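Local structure of major centromere autoantigen B (Homo sapiens, 1HLV) at a contact of chain A with DNA. The protein binds the CENP-B box of centromeric DNA through a helix-turn-helix DNA-binding region and induces kinks in that DNA. Sequence-based numbering; all coordinates share one arbitrary frame.

Contact 1: a contact of chain A with DNA. Residues 7, 66-69. With nucleotides of chain B; nucleotides of chain C.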
loop_
_atom_site.group_PDB
_atom_site.type_symbol
_atom_site.label_atom_id
_atom_site.label_comp_id
_atom_site.label_asym_id
_atom_site.label_seq_id
_atom_site.Cartn_x
_atom_site.Cartn_y
_atom_site.Cartn_z
ATOM N N GLN A 7 -4.718 -12.222 -8.528
ATOM C CA GLN A 7 -4.163 -11.259 -7.585
ATOM C C GLN A 7 -5.301 -10.764 -6.691
ATOM O O GLN A 7 -6.410 -10.511 -7.161
ATOM C CB GLN A 7 -3.509 -10.085 -8.324
ATOM C CG GLN A 7 -2.035 -10.300 -8.701
ATOM C CD GLN A 7 -1.079 -10.082 -7.531
ATOM O OE1 GLN A 7 -1.501 -9.795 -6.403
ATOM N NE2 GLN A 7 0.218 -10.217 -7.798
ATOM N N ARG A 66 -5.745 -1.648 -4.069
ATOM C CA ARG A 66 -4.313 -1.935 -4.029
ATOM C C ARG A 66 -4.115 -3.419 -3.769
ATOM O O ARG A 66 -4.795 -3.998 -2.926
ATOM C CB ARG A 66 -3.654 -1.129 -2.904
ATOM C CG ARG A 66 -2.146 -1.131 -2.943
ATOM C CD ARG A 66 -1.626 -0.266 -4.068
ATOM N NE ARG A 66 -0.167 -0.321 -4.170
ATOM C CZ ARG A 66 0.569 0.538 -4.868
ATOM N NH1 ARG A 66 -0.015 1.526 -5.533
ATOM N NH2 ARG A 66 1.890 0.413 -4.896
ATOM N N LYS A 67 -3.186 -4.037 -4.487
ATOM C CA LYS A 67 -2.926 -5.461 -4.306
ATOM C C LYS A 67 -1.472 -5.724 -3.914
ATOM O O LYS A 67 -1.165 -6.666 -3.177
ATOM C CB LYS A 67 -3.250 -6.207 -5.601
ATOM C CG LYS A 67 -4.681 -6.005 -6.046
ATOM C CD LYS A 67 -4.964 -6.632 -7.387
ATOM C CE LYS A 67 -6.402 -6.334 -7.798
ATOM N NZ LYS A 67 -6.670 -6.702 -9.212
ATOM N N THR A 68 -0.591 -4.857 -4.397
ATOM C CA THR A 68 0.838 -4.969 -4.170
ATOM C C THR A 68 1.435 -3.834 -3.339
ATOM O O THR A 68 1.094 -2.659 -3.515
ATOM C CB THR A 68 1.534 -5.008 -5.519
ATOM O OG1 THR A 68 1.290 -6.282 -6.124
ATOM C CG2 THR A 68 3.004 -4.759 -5.385
ATOM N N ASN A 69 2.337 -4.183 -2.431
ATOM C CA ASN A 69 2.972 -3.153 -1.625
ATOM C C ASN A 69 4.246 -2.666 -2.323
ATOM O O ASN A 69 5.282 -2.453 -1.687
ATOM C CB ASN A 69 3.323 -3.671 -0.233
ATOM C CG ASN A 69 3.829 -2.566 0.674
ATOM O OD1 ASN A 69 4.527 -2.821 1.660
ATOM N ND2 ASN A 69 3.476 -1.323 0.340
ATOM P P DA B 12 -2.241 -7.478 -12.979
ATOM O OP1 DA B 12 -3.414 -8.349 -12.771
ATOM O OP2 DA B 12 -2.150 -6.648 -14.211
ATOM O "O5'" DA B 12 -2.115 -6.524 -11.717
ATOM C "C5'" DA B 12 -1.967 -7.089 -10.421
ATOM C "C4'" DA B 12 -1.053 -6.237 -9.577
ATOM O "O4'" DA B 12 0.319 -6.354 -10.016
ATOM C "C3'" DA B 12 -1.378 -4.752 -9.595
ATOM O "O3'" DA B 12 -1.148 -4.258 -8.283
ATOM C "C2'" DA B 12 -0.374 -4.187 -10.588
ATOM C "C1'" DA B 12 0.840 -5.083 -10.381
ATOM N N9 DA B 12 1.692 -5.288 -11.556
ATOM C C8 DA B 12 1.297 -5.684 -12.817
ATOM N N7 DA B 12 2.295 -5.877 -13.645
ATOM C C5 DA B 12 3.421 -5.574 -12.890
ATOM C C6 DA B 12 4.796 -5.616 -13.185
ATOM N N6 DA B 12 5.285 -6.012 -14.359
ATOM N N1 DA B 12 5.661 -5.245 -12.215
ATOM C C2 DA B 12 5.164 -4.869 -11.029
ATOM N N3 DA B 12 3.892 -4.806 -10.626
ATOM C C4 DA B 12 3.064 -5.180 -11.612
ATOM P P DA B 13 -1.524 -2.751 -7.929
ATOM O OP1 DA B 13 -1.687 -2.651 -6.452
ATOM O OP2 DA B 13 -2.629 -2.338 -8.831
ATOM O "O5'" DA B 13 -0.228 -1.940 -8.355
ATOM C "C5'" DA B 13 0.987 -2.121 -7.655
ATOM C "C4'" DA B 13 2.077 -1.290 -8.286
ATOM O "O4'" DA B 13 2.567 -1.914 -9.498
ATOM C "C3'" DA B 13 1.687 0.143 -8.671
ATOM O "O3'" DA B 13 2.806 0.964 -8.380
ATOM C "C2'" DA B 13 1.559 0.066 -10.181
ATOM C "C1'" DA B 13 2.689 -0.901 -10.480
ATOM N N9 DA B 13 2.699 -1.527 -11.802
ATOM C C8 DA B 13 1.643 -1.936 -12.581
ATOM N N7 DA B 13 2.007 -2.435 -13.743
ATOM C C5 DA B 13 3.393 -2.344 -13.724
ATOM C C6 DA B 13 4.379 -2.692 -14.668
ATOM N N6 DA B 13 4.107 -3.186 -15.879
ATOM N N1 DA B 13 5.670 -2.499 -14.326
ATOM C C2 DA B 13 5.942 -1.968 -13.126
ATOM N N3 DA B 13 5.104 -1.581 -12.167
ATOM C C4 DA B 13 3.832 -1.802 -12.531
ATOM P P DC C 12 10.116 -5.781 -3.788
ATOM O OP1 DC C 12 10.506 -4.417 -3.360
ATOM O OP2 DC C 12 10.892 -6.953 -3.300
ATOM O "O5'" DC C 12 8.599 -6.027 -3.379
ATOM C "C5'" DC C 12 7.573 -5.145 -3.811
ATOM C "C4'" DC C 12 6.298 -5.910 -4.076
ATOM O "O4'" DC C 12 6.389 -6.641 -5.321
ATOM C "C3'" DC C 12 5.907 -6.934 -3.011
ATOM O "O3'" DC C 12 4.495 -6.865 -2.809
ATOM C "C2'" DC C 12 6.311 -8.264 -3.629
ATOM C "C1'" DC C 12 6.095 -8.015 -5.115
ATOM N N1 DC C 12 6.972 -8.782 -6.012
ATOM C C2 DC C 12 6.396 -9.550 -7.028
ATOM O O2 DC C 12 5.163 -9.623 -7.094
ATOM N N3 DC C 12 7.198 -10.195 -7.907
ATOM C C4 DC C 12 8.524 -10.105 -7.788
ATOM N N4 DC C 12 9.282 -10.723 -8.704
ATOM C C5 DC C 12 9.139 -9.366 -6.736
ATOM C C6 DC C 12 8.332 -8.725 -5.879
ATOM P P DA C 13 3.796 -7.807 -1.719
ATOM O OP1 DA C 13 2.591 -7.112 -1.208
ATOM O OP2 DA C 13 4.856 -8.224 -0.765
ATOM O "O5'" DA C 13 3.341 -9.067 -2.576
ATOM C "C5'" DA C 13 2.322 -8.943 -3.561
ATOM C "C4'" DA C 13 2.025 -10.288 -4.185
ATOM O "O4'" DA C 13 3.152 -10.758 -4.962
ATOM C "C3'" DA C 13 1.697 -11.424 -3.213
ATOM O "O3'" DA C 13 0.834 -12.316 -3.909
ATOM C "C2'" DA C 13 3.032 -12.126 -3.065
ATOM C "C1'" DA C 13 3.534 -12.051 -4.495
ATOM N N9 DA C 13 4.978 -12.185 -4.664
ATOM C C8 DA C 13 5.986 -11.788 -3.814
ATOM N N7 DA C 13 7.193 -12.051 -4.265
ATOM C C5 DA C 13 6.961 -12.667 -5.489
ATOM C C6 DA C 13 7.830 -13.192 -6.465
ATOM N N6 DA C 13 9.168 -13.179 -6.348
ATOM N N1 DA C 13 7.273 -13.738 -7.577
ATOM C C2 DA C 13 5.936 -13.746 -7.685
ATOM N N3 DA C 13 5.016 -13.281 -6.833
ATOM C C4 DA C 13 5.600 -12.750 -5.747
HETATM O O HOH W 1 3.444 -7.513 -8.146
#

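Contact 2: a contact of chain A with DNA. Residues 39-40, 43-44, 47. With nucleotides of chain B; nucleotides of chain C.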
loop_
_atom_site.group_PDB
_atom_site.type_symbol
_atom_site.label_atom_id
_atom_site.label_comp_id
_atom_site.label_asym_id
_atom_site.label_seq_id
_atom_site.Cartn_x
_atom_site.Cartn_y
_atom_site.Cartn_z
ATOM N N PRO A 39 -4.610 -23.861 -1.508
ATOM C CA PRO A 39 -4.158 -23.892 -0.109
ATOM C C PRO A 39 -2.765 -23.280 -0.029
ATOM O O PRO A 39 -2.373 -22.677 0.973
ATOM C CB PRO A 39 -4.190 -25.384 0.241
ATOM C CG PRO A 39 -4.156 -26.077 -1.100
ATOM C CD PRO A 39 -4.996 -25.202 -1.972
ATOM N N SER A 40 -2.036 -23.438 -1.126
ATOM C CA SER A 40 -0.698 -22.889 -1.283
ATOM C C SER A 40 -0.781 -21.363 -1.098
ATOM O O SER A 40 0.008 -20.764 -0.368
ATOM C CB SER A 40 -0.198 -23.214 -2.692
ATOM O OG SER A 40 1.086 -22.680 -2.918
ATOM N N SER A 43 -1.573 -20.306 2.583
ATOM C CA SER A 43 -0.404 -20.414 3.445
ATOM C C SER A 43 0.488 -19.182 3.305
ATOM O O SER A 43 0.872 -18.557 4.300
ATOM C CB SER A 43 0.403 -21.664 3.096
ATOM O OG SER A 43 -0.333 -22.843 3.368
ATOM N N THR A 44 0.815 -18.824 2.066
ATOM C CA THR A 44 1.673 -17.673 1.866
ATOM C C THR A 44 1.013 -16.391 2.380
ATOM O O THR A 44 1.702 -15.507 2.884
ATOM C CB THR A 44 2.139 -17.563 0.391
ATOM O OG1 THR A 44 2.247 -16.186 0.018
ATOM C CG2 THR A 44 1.206 -18.289 -0.522
ATOM N N LYS A 47 1.529 -16.501 6.087
ATOM C CA LYS A 47 2.901 -16.212 6.461
ATOM C C LYS A 47 3.235 -14.717 6.349
ATOM O O LYS A 47 4.075 -14.212 7.091
ATOM C CB LYS A 47 3.898 -17.014 5.625
ATOM C CG LYS A 47 5.309 -16.836 6.170
ATOM C CD LYS A 47 6.298 -17.871 5.674
ATOM C CE LYS A 47 7.623 -17.752 6.441
ATOM N NZ LYS A 47 8.664 -18.749 6.007
ATOM P P DT B 4 -0.893 -23.860 6.815
ATOM O OP1 DT B 4 -1.110 -23.058 8.047
ATOM O OP2 DT B 4 -1.690 -23.571 5.594
ATOM O "O5'" DT B 4 0.651 -23.785 6.465
ATOM C "C5'" DT B 4 1.567 -24.493 7.284
ATOM C "C4'" DT B 4 2.913 -24.607 6.616
ATOM O "O4'" DT B 4 2.895 -25.584 5.547
ATOM C "C3'" DT B 4 3.449 -23.307 6.021
ATOM O "O3'" DT B 4 4.770 -23.107 6.512
ATOM C "C2'" DT B 4 3.445 -23.565 4.519
ATOM C "C1'" DT B 4 3.605 -25.075 4.433
ATOM N N1 DT B 4 3.058 -25.719 3.218
ATOM C C2 DT B 4 3.907 -26.485 2.446
ATOM O O2 DT B 4 5.098 -26.621 2.696
ATOM N N3 DT B 4 3.314 -27.089 1.365
ATOM C C4 DT B 4 1.989 -27.002 0.984
ATOM O O4 DT B 4 1.588 -27.626 0.002
ATOM C C5 DT B 4 1.165 -26.159 1.813
ATOM C C7 DT B 4 -0.275 -25.972 1.444
ATOM C C6 DT B 4 1.731 -25.569 2.879
ATOM P P DT B 5 5.501 -21.701 6.291
ATOM O OP1 DT B 5 6.129 -21.282 7.575
ATOM O OP2 DT B 5 4.551 -20.783 5.610
ATOM O "O5'" DT B 5 6.658 -22.127 5.287
ATOM C "C5'" DT B 5 7.481 -23.237 5.604
ATOM C "C4'" DT B 5 8.365 -23.601 4.437
ATOM O "O4'" DT B 5 7.612 -24.258 3.391
ATOM C "C3'" DT B 5 9.109 -22.447 3.772
ATOM O "O3'" DT B 5 10.450 -22.882 3.530
ATOM C "C2'" DT B 5 8.351 -22.245 2.466
ATOM C "C1'" DT B 5 7.911 -23.664 2.138
ATOM N N1 DT B 5 6.717 -23.820 1.283
ATOM C C2 DT B 5 6.813 -24.667 0.203
ATOM O O2 DT B 5 7.860 -25.199 -0.135
ATOM N N3 DT B 5 5.635 -24.866 -0.476
ATOM C C4 DT B 5 4.406 -24.291 -0.200
ATOM O O4 DT B 5 3.421 -24.596 -0.868
ATOM C C5 DT B 5 4.393 -23.360 0.900
ATOM C C7 DT B 5 3.117 -22.651 1.229
ATOM C C6 DT B 5 5.533 -23.170 1.581
ATOM P P DC C 15 -3.142 -17.915 -7.305
ATOM O OP1 DC C 15 -3.946 -17.808 -8.550
ATOM O OP2 DC C 15 -3.826 -17.867 -5.985
ATOM O "O5'" DC C 15 -2.255 -19.232 -7.418
ATOM C "C5'" DC C 15 -1.603 -19.553 -8.642
ATOM C "C4'" DC C 15 -0.678 -20.733 -8.454
ATOM O "O4'" DC C 15 0.523 -20.352 -7.738
ATOM C "C3'" DC C 15 -1.270 -21.908 -7.677
ATOM O "O3'" DC C 15 -0.752 -23.111 -8.242
ATOM C "C2'" DC C 15 -0.666 -21.731 -6.293
ATOM C "C1'" DC C 15 0.727 -21.259 -6.665
ATOM N N1 DC C 15 1.516 -20.574 -5.624
ATOM C C2 DC C 15 2.898 -20.451 -5.818
ATOM O O2 DC C 15 3.400 -20.929 -6.847
ATOM N N3 DC C 15 3.648 -19.816 -4.888
ATOM C C4 DC C 15 3.067 -19.311 -3.794
ATOM N N4 DC C 15 3.845 -18.673 -2.908
ATOM C C5 DC C 15 1.661 -19.432 -3.562
ATOM C C6 DC C 15 0.931 -20.066 -4.497
ATOM P P DG C 16 -1.739 -24.160 -8.951
ATOM O OP1 DG C 16 -2.299 -23.507 -10.161
ATOM O OP2 DG C 16 -2.654 -24.718 -7.924
ATOM O "O5'" DG C 16 -0.745 -25.315 -9.404
ATOM C "C5'" DG C 16 0.183 -25.097 -10.463
ATOM C "C4'" DG C 16 1.500 -25.773 -10.157
ATOM O "O4'" DG C 16 2.227 -25.053 -9.133
ATOM C "C3'" DG C 16 1.414 -27.220 -9.675
ATOM O "O3'" DG C 16 2.501 -27.944 -10.262
ATOM C "C2'" DG C 16 1.609 -27.096 -8.171
ATOM C "C1'" DG C 16 2.589 -25.936 -8.075
ATOM N N9 DG C 16 2.543 -25.171 -6.830
ATOM C C8 DG C 16 1.416 -24.774 -6.149
ATOM N N7 DG C 16 1.682 -24.042 -5.100
ATOM C C5 DG C 16 3.070 -23.957 -5.078
ATOM C C6 DG C 16 3.932 -23.284 -4.178
ATOM O O6 DG C 16 3.636 -22.586 -3.204
ATOM N N1 DG C 16 5.269 -23.481 -4.502
ATOM C C2 DG C 16 5.724 -24.225 -5.562
ATOM N N2 DG C 16 7.065 -24.313 -5.683
ATOM N N3 DG C 16 4.929 -24.841 -6.430
ATOM C C4 DG C 16 3.622 -24.669 -6.125
HETATM O O HOH W 2 -3.268 -24.080 3.583
#

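Contact 1: a contact of chain A with DNA
Thr68 inserts its side chain between the two DNA backbones, meeting chain B with CB and chain C with the methyl CG2. With its methyl anti to the backbone N and its hydroxyl beside it (chi1 -73°), CB packs against C5' of DA13 of chain B, while CG2 of Thr68 points across to the opposite strand and lies 3.7 Å from the deoxyribose C4' of DC12 of chain C. The other branch, the hydroxyl OG1, reaches a water that lies 2.9 Å from the base carbonyl O2 of DC12 of chain C. This pyrimidine oxygen faces the minor groove, and its link to the threonine is indirect.

The backbone around Thr68 supplies the direct hydrogen bonds. OP1 of the DA13 phosphate in chain B accepts from two successive amides, the N of Lys67 at 2.8 Å and, less closely, the N of Thr68. The next amide turns to the other strand, where Asn69 N donates to OP1 of DA13 of chain C at 3.2 Å.

Arg66 flanks the chain B phosphate. CG lies anti to its backbone N (chi1 -168°), and a bend at chi2 folds the chain past OP1 of DA13 of chain B, which Arg66 NE approaches to 3.6 Å in a salt bridge. One face of the guanidinium covers C5' of DA13 of chain B, 3.8 Å above the plane. Arg66 NE also donates to the carbonyl O of Thr68 at 2.7 Å, nearly along the C=O axis, which restrains the plane over the sugar and ties the arginine to the loop that it flanks.

Gln7 enters from the N-terminal segment. Gln7 CG packs on C5' of DA12 of chain B at 3.6 Å, and its carboxamide end extends towards the deoxyribose of DA13 of chain C in looser van der Waals contact. The site spans the minor groove and holds both phosphate backbones, largely without direct base reading, which may help to set the DNA path between the protein's helical regions.

Contact 2: a contact of chain A with DNA
With OG of Ser40 anti to the backbone N (chi1 179°) and OG of Ser43 turned back beside its own backbone N (chi1 -65°), the two serines of helix 39-47, the recognition helix of the helix-turn-helix, serve different DNA strands. Ser40 points its hydroxyl at the Hoogsteen edge of DG16 of chain C in the major groove. Ser40 OG donates to N7 of DG16 at 2.6 Å and lies equally near the carbonyl O6, which could share or take the single hydroxyl proton.

Ser43 faces chain B instead. Ser43 OG donates to the phosphate oxygen OP2 of DT4 at 2.7 Å. A second hydrogen bond runs from Ser43 OG to Pro39 O, 3.2 Å away and one helical turn back, with the donor tilted 34° from the carbonyl plane; the one hydroxyl proton must be divided between the two oxygens or serve one at a time. A water touches Ser43 OG and Pro39 O as well. The same water lies 2.6 Å from OP2 of DT4. While the oxygen serves the backbone, CB of Ser43 packs against the methyl C7 of DT5 at 3.4 Å.

Thr44 presents its methyl to the neighbouring cytosine, CG2 lying 3.3 Å from C5 of DC15 of chain C and close to the exocyclic N4. At the C-terminal end of the helix, Lys47 extends alongside the DT5 phosphate: CD passes 3.4 Å from OP2, and NZ forms a long salt bridge of 3.9 Å with OP1.

The C-alpha centres of contact 1 and contact 2 lie about 16 Å apart, and they share no residue or nucleotide, although each touches both DNA strands. Contact 2 belongs to helix 39-47 in the major groove. Contact 1 combines Gln7, ahead of helix 10-22, with the loop between the 3-10 helix 60-64 and helix 75-88, and sits over the minor groove. Segments on either side of the recognition helix in sequence thus extend its grip along the duplex, so that one chain follows successive grooves. Such a spread of fixed points fits a protein that kinks its DNA.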